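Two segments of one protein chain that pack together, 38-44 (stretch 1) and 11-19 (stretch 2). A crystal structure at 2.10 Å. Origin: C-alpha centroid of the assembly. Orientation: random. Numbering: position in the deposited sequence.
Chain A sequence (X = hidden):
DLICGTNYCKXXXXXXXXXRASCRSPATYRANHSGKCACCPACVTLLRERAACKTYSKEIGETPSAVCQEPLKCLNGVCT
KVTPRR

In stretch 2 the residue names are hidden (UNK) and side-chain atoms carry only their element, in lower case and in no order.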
ATOM      1  N   ALA A  38      -4.764   1.678   5.835  1.00 14.89           N
ATOM      2  CA  ALA A  38      -4.967   1.788   4.386  1.00 14.44           C
ATOM      3  C   ALA A  38      -6.378   2.293   4.032  1.00 14.23           C
ATOM      4  O   ALA A  38      -6.975   1.858   3.064  1.00 13.21           O
ATOM      5  CB  ALA A  38      -4.686   0.440   3.726  1.00 14.28           C
ATOM      6  N   CYS A  39      -6.883   3.239   4.825  1.00 14.31           N
ATOM      7  CA  CYS A  39      -8.211   3.845   4.630  1.00 14.65           C
ATOM      8  C   CYS A  39      -8.305   4.775   3.424  1.00 15.03           C
ATOM      9  O   CYS A  39      -9.408   5.035   2.921  1.00 15.17           O
ATOM     10  CB  CYS A  39      -8.649   4.581   5.901  1.00 14.72           C
ATOM     11  SG  CYS A  39      -8.781   3.463   7.324  1.00 14.59           S
ATOM     12  N   CYS A  40      -7.153   5.252   2.952  1.00 15.11           N
ATOM     13  CA  CYS A  40      -7.114   6.181   1.816  1.00 15.34           C
ATOM     14  C   CYS A  40      -6.698   5.544   0.484  1.00 14.64           C
ATOM     15  O   CYS A  40      -5.763   4.739   0.428  1.00 14.10           O
ATOM     16  CB  CYS A  40      -6.221   7.384   2.118  1.00 15.30           C
ATOM     17  SG  CYS A  40      -6.882   8.531   3.376  1.00 18.28           S
ATOM     18  N   PRO A  41      -7.388   5.928  -0.601  1.00 14.65           N
ATOM     19  CA  PRO A  41      -7.004   5.518  -1.957  1.00 15.02           C
ATOM     20  C   PRO A  41      -5.633   6.080  -2.336  1.00 15.05           C
ATOM     21  O   PRO A  41      -5.200   7.062  -1.765  1.00 14.69           O
ATOM     22  CB  PRO A  41      -8.102   6.149  -2.829  1.00 15.42           C
ATOM     23  CG  PRO A  41      -8.641   7.295  -1.970  1.00 14.77           C
ATOM     24  CD  PRO A  41      -8.587   6.784  -0.600  1.00 14.20           C
ATOM     25  N   ALA A  42      -4.954   5.449  -3.288  1.00 15.72           N
ATOM     26  CA  ALA A  42      -3.650   5.932  -3.750  1.00 15.57           C
ATOM     27  C   ALA A  42      -3.435   5.631  -5.222  1.00 15.64           C
ATOM     28  O   ALA A  42      -4.001   4.681  -5.760  1.00 16.13           O
ATOM     29  CB  ALA A  42      -2.552   5.298  -2.942  1.00 15.95           C
ATOM     30  N   CYS A  43      -2.612   6.447  -5.872  1.00 15.55           N
ATOM     31  CA  CYS A  43      -2.095   6.115  -7.191  1.00 15.46           C
ATOM     32  C   CYS A  43      -0.744   5.452  -6.938  1.00 14.96           C
ATOM     33  O   CYS A  43       0.196   6.094  -6.470  1.00 14.85           O
ATOM     34  CB  CYS A  43      -1.976   7.368  -8.060  1.00 15.99           C
ATOM     35  SG  CYS A  43      -3.565   8.329  -8.130  1.00 17.95           S
ATOM     36  N   VAL A  44      -0.673   4.145  -7.185  1.00 14.20           N
ATOM     37  CA  VAL A  44       0.523   3.383  -6.813  1.00 13.29           C
ATOM     38  C   VAL A  44       1.444   3.019  -7.988  1.00 13.22           C
ATOM     39  O   VAL A  44       1.012   2.865  -9.132  1.00 11.73           O
ATOM     40  CB  VAL A  44       0.167   2.135  -5.955  1.00 13.40           C
ATOM     41  CG1 VAL A  44      -0.765   2.540  -4.814  1.00 12.29           C
ATOM     42  CG2 VAL A  44      -0.476   1.063  -6.780  1.00 12.75           C
ATOM     43  N   UNK A  11     -14.595   4.305  11.404  1.00 16.40           N
ATOM     44  CA  UNK A  11     -14.247   5.156  12.532  1.00 16.85           C
ATOM     45  C   UNK A  11     -13.157   6.149  12.185  1.00 17.14           C
ATOM     46  O   UNK A  11     -13.118   7.239  12.754  1.00 17.26           O
ATOM     47  o   UNK A  11     -16.171   3.905  14.187  1.00 15.41           O
ATOM     48  c   UNK A  11     -13.867   4.312  13.750  1.00 16.52           C
ATOM     49  c   UNK A  11     -15.009   3.446  14.226  1.00 16.24           C
ATOM     50  o   UNK A  11     -14.755   2.297  14.633  1.00 16.05           O
ATOM     51  N   UNK A  12     -12.300   5.775  11.231  1.00 18.26           N
ATOM     52  CA  UNK A  12     -11.189   6.620  10.774  1.00 18.75           C
ATOM     53  C   UNK A  12     -11.199   6.834   9.251  1.00 19.70           C
ATOM     54  O   UNK A  12     -10.272   6.417   8.551  1.00 19.80           O
ATOM     55  n   UNK A  12      -9.509   6.600  13.682  1.00 19.07           N
ATOM     56  n   UNK A  12     -10.027   4.787  14.699  1.00 17.34           N
ATOM     57  c   UNK A  12      -9.857   6.037  11.247  1.00 18.85           C
ATOM     58  c   UNK A  12     -10.183   4.552  13.353  1.00 17.71           C
ATOM     59  c   UNK A  12      -9.850   5.692  12.705  1.00 18.08           C
ATOM     60  c   UNK A  12      -9.632   6.035  14.871  1.00 18.82           C
ATOM     61  N   UNK A  13     -12.247   7.521   8.738  1.00 19.99           N
ATOM     62  CA  UNK A  13     -12.467   7.650   7.297  1.00 19.81           C
ATOM     63  C   UNK A  13     -11.376   8.470   6.634  1.00 19.72           C
ATOM     64  O   UNK A  13     -10.689   9.243   7.307  1.00 19.60           O
ATOM     65  c   UNK A  13     -13.924   9.135   8.496  1.00 19.28           C
ATOM     66  c   UNK A  13     -13.282   8.240   9.513  1.00 20.27           C
ATOM     67  c   UNK A  13     -13.819   8.370   7.218  1.00 20.20           C
ATOM     68  N   UNK A  14     -11.195   8.283   5.330  1.00 19.36           N
ATOM     69  CA  UNK A  14     -10.225   9.093   4.609  1.00 19.93           C
ATOM     70  C   UNK A  14     -10.722  10.522   4.477  1.00 20.65           C
ATOM     71  O   UNK A  14     -11.782  10.760   3.913  1.00 20.53           O
ATOM     72  s   UNK A  14      -8.541   9.382   2.498  1.00 17.52           S
ATOM     73  c   UNK A  14      -9.904   8.513   3.240  1.00 19.75           C
ATOM     74  N   UNK A  15      -9.930  11.459   4.992  1.00 21.94           N
ATOM     75  CA  UNK A  15     -10.301  12.875   5.072  1.00 23.54           C
ATOM     76  C   UNK A  15     -10.189  13.632   3.745  1.00 23.64           C
ATOM     77  O   UNK A  15     -11.067  14.452   3.408  1.00 23.97           O
ATOM     78  c   UNK A  15      -9.484  13.588   6.183  1.00 24.05           C
ATOM     79  c   UNK A  15      -9.729  15.092   6.189  1.00 24.98           C
ATOM     80  o   UNK A  15      -9.864  13.046   7.454  1.00 26.14           O
ATOM     81  N   UNK A  16      -9.134  13.365   2.983  1.00 23.29           N
ATOM     82  CA  UNK A  16      -8.975  14.054   1.711  1.00 23.59           C
ATOM     83  C   UNK A  16      -8.633  13.093   0.581  1.00 22.67           C
ATOM     84  O   UNK A  16      -7.537  13.183   0.013  1.00 22.71           O
ATOM     85  c   UNK A  16      -7.899  15.132   1.831  1.00 24.25           C
ATOM     86  o   UNK A  16      -8.125  15.961   2.966  1.00 27.39           O
ATOM     87  N   UNK A  17      -9.582  12.197   0.225  1.00 21.44           N
ATOM     88  CA  UNK A  17      -9.266  11.078  -0.662  1.00 20.60           C
ATOM     89  C   UNK A  17      -9.075  11.562  -2.086  1.00 19.91           C
ATOM     90  O   UNK A  17      -9.759  12.497  -2.516  1.00 20.19           O
ATOM     91  c   UNK A  17     -10.508  10.186  -0.564  1.00 20.66           C
ATOM     92  c   UNK A  17     -11.636  11.148  -0.277  1.00 21.14           C
ATOM     93  c   UNK A  17     -11.014  12.225   0.589  1.00 21.53           C
ATOM     94  N   UNK A  18      -8.132  10.961  -2.798  1.00 18.33           N
ATOM     95  CA  UNK A  18      -7.986  11.239  -4.214  1.00 17.58           C
ATOM     96  C   UNK A  18      -9.071  10.464  -4.963  1.00 16.70           C
ATOM     97  O   UNK A  18      -9.552   9.436  -4.485  1.00 16.33           O
ATOM     98  c   UNK A  18      -5.479  11.502  -3.974  1.00 18.34           C
ATOM     99  c   UNK A  18      -6.594  10.817  -4.754  1.00 17.24           C
ATOM    100  c   UNK A  18      -6.466   9.292  -4.751  1.00 17.54           C
ATOM    101  c   UNK A  18      -5.295   8.771  -5.453  1.00 19.78           C
ATOM    102  N   UNK A  19      -9.433  10.960  -6.143  1.00 15.94           N
ATOM    103  CA  UNK A  19     -10.374  10.289  -7.026  1.00 15.35           C
ATOM    104  C   UNK A  19      -9.650   9.274  -7.904  1.00 15.21           C
ATOM    105  O   UNK A  19      -8.465   9.408  -8.180  1.00 14.64           O
ATOM    106  c   UNK A  19     -11.135  11.311  -7.885  1.00 14.69           C
TER
HETATM  107  O   HOH W   1     -12.133   5.673   4.213  1.00 27.55           O
HETATM  108  O   HOH W   2      -6.327   9.461  -1.046  1.00 19.02           O

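Position 11 carries four side-chain atoms, two carbons in line and two oxygens on the second, and they lie out of reach of stretch 1. Such a carboxylate on a single methylene is aspartate, Asp11.

At position 12 one carbon leads to a five-membered ring of three carbons and two nitrogens, an imidazole. The ring leads away from stretch 1; the backbone makes the contact instead, with O 3.5 Å from Cys39 SG. The residue is histidine, and His12 is also the first residue to leave helical phi/psi after the preceding helix.

Position 13 has three carbons that close a ring onto the backbone nitrogen. The CA-to-CB bond points away, and the ring makes no contact with stretch 1. Such a ring defines proline, Pro13.

Position 14 shows one carbon and then one sulfur. That sulfur lies 2.1 Å from Cys40 SG, a covalent distance, and CB also packs 3.5 Å from Cys39 O. The residue is cysteine. The Cys14 SG to Cys40 SG disulfide has a chi3 of 102°, with chi1 t at Cys14 and m at Cys40.

Position 15 has a first carbon bearing one oxygen and one carbon, and its CA-to-CB bond points away; the branching is that of threonine, Thr15. Position 16 has one carbon and one oxygen, its CA-to-CB bond likewise points away, and it makes no contact; hence serine, Ser16.

Position 17 again closes three carbons onto its own nitrogen, and its CB lies 3.7 Å from Pro41 CG, so the two rings touch. This is proline, Pro17.

Position 18 has four carbons, forked at the first, with one arm two carbons long. The end carbon of that arm lies 3.2 Å from Cys43 SG, while the arm's inner carbon lies 4.0 Å from Pro41 CB. This is isoleucine, with chi1 p and chi2 t; the two carbons are Ile18 CD1 and Ile18 CG1.

Position 19 has a single side-chain carbon, and its CA-to-CB bond points away; one carbon makes it alanine, Ala19.

The touching parts, 39 to 43 and 12 to 18, run in nearly the same direction, 16° apart end to end, yet no direct hydrogen bond joins them. The disulfide joins the pair of residues whose CA atoms are nearest across the stretches, with Cys40 CA 5.1 Å from Cys14 CA, and Pro41 and Ile18 extend the contact through apolar packing. Two waters bridge the backbones: water 1 accepts from Cys14 N (3.0 Å) and donates to Cys39 O (3.1 Å), and water 2 accepts from Ile18 N (2.9 Å) and donates to Pro41 O (2.7 Å). The contact, which buries 375 Å² summed over both sides, thus combines one covalent tie, apolar packing and water-bridged backbones.

Stretch 2, residues 11-19: DHPCTSPIA
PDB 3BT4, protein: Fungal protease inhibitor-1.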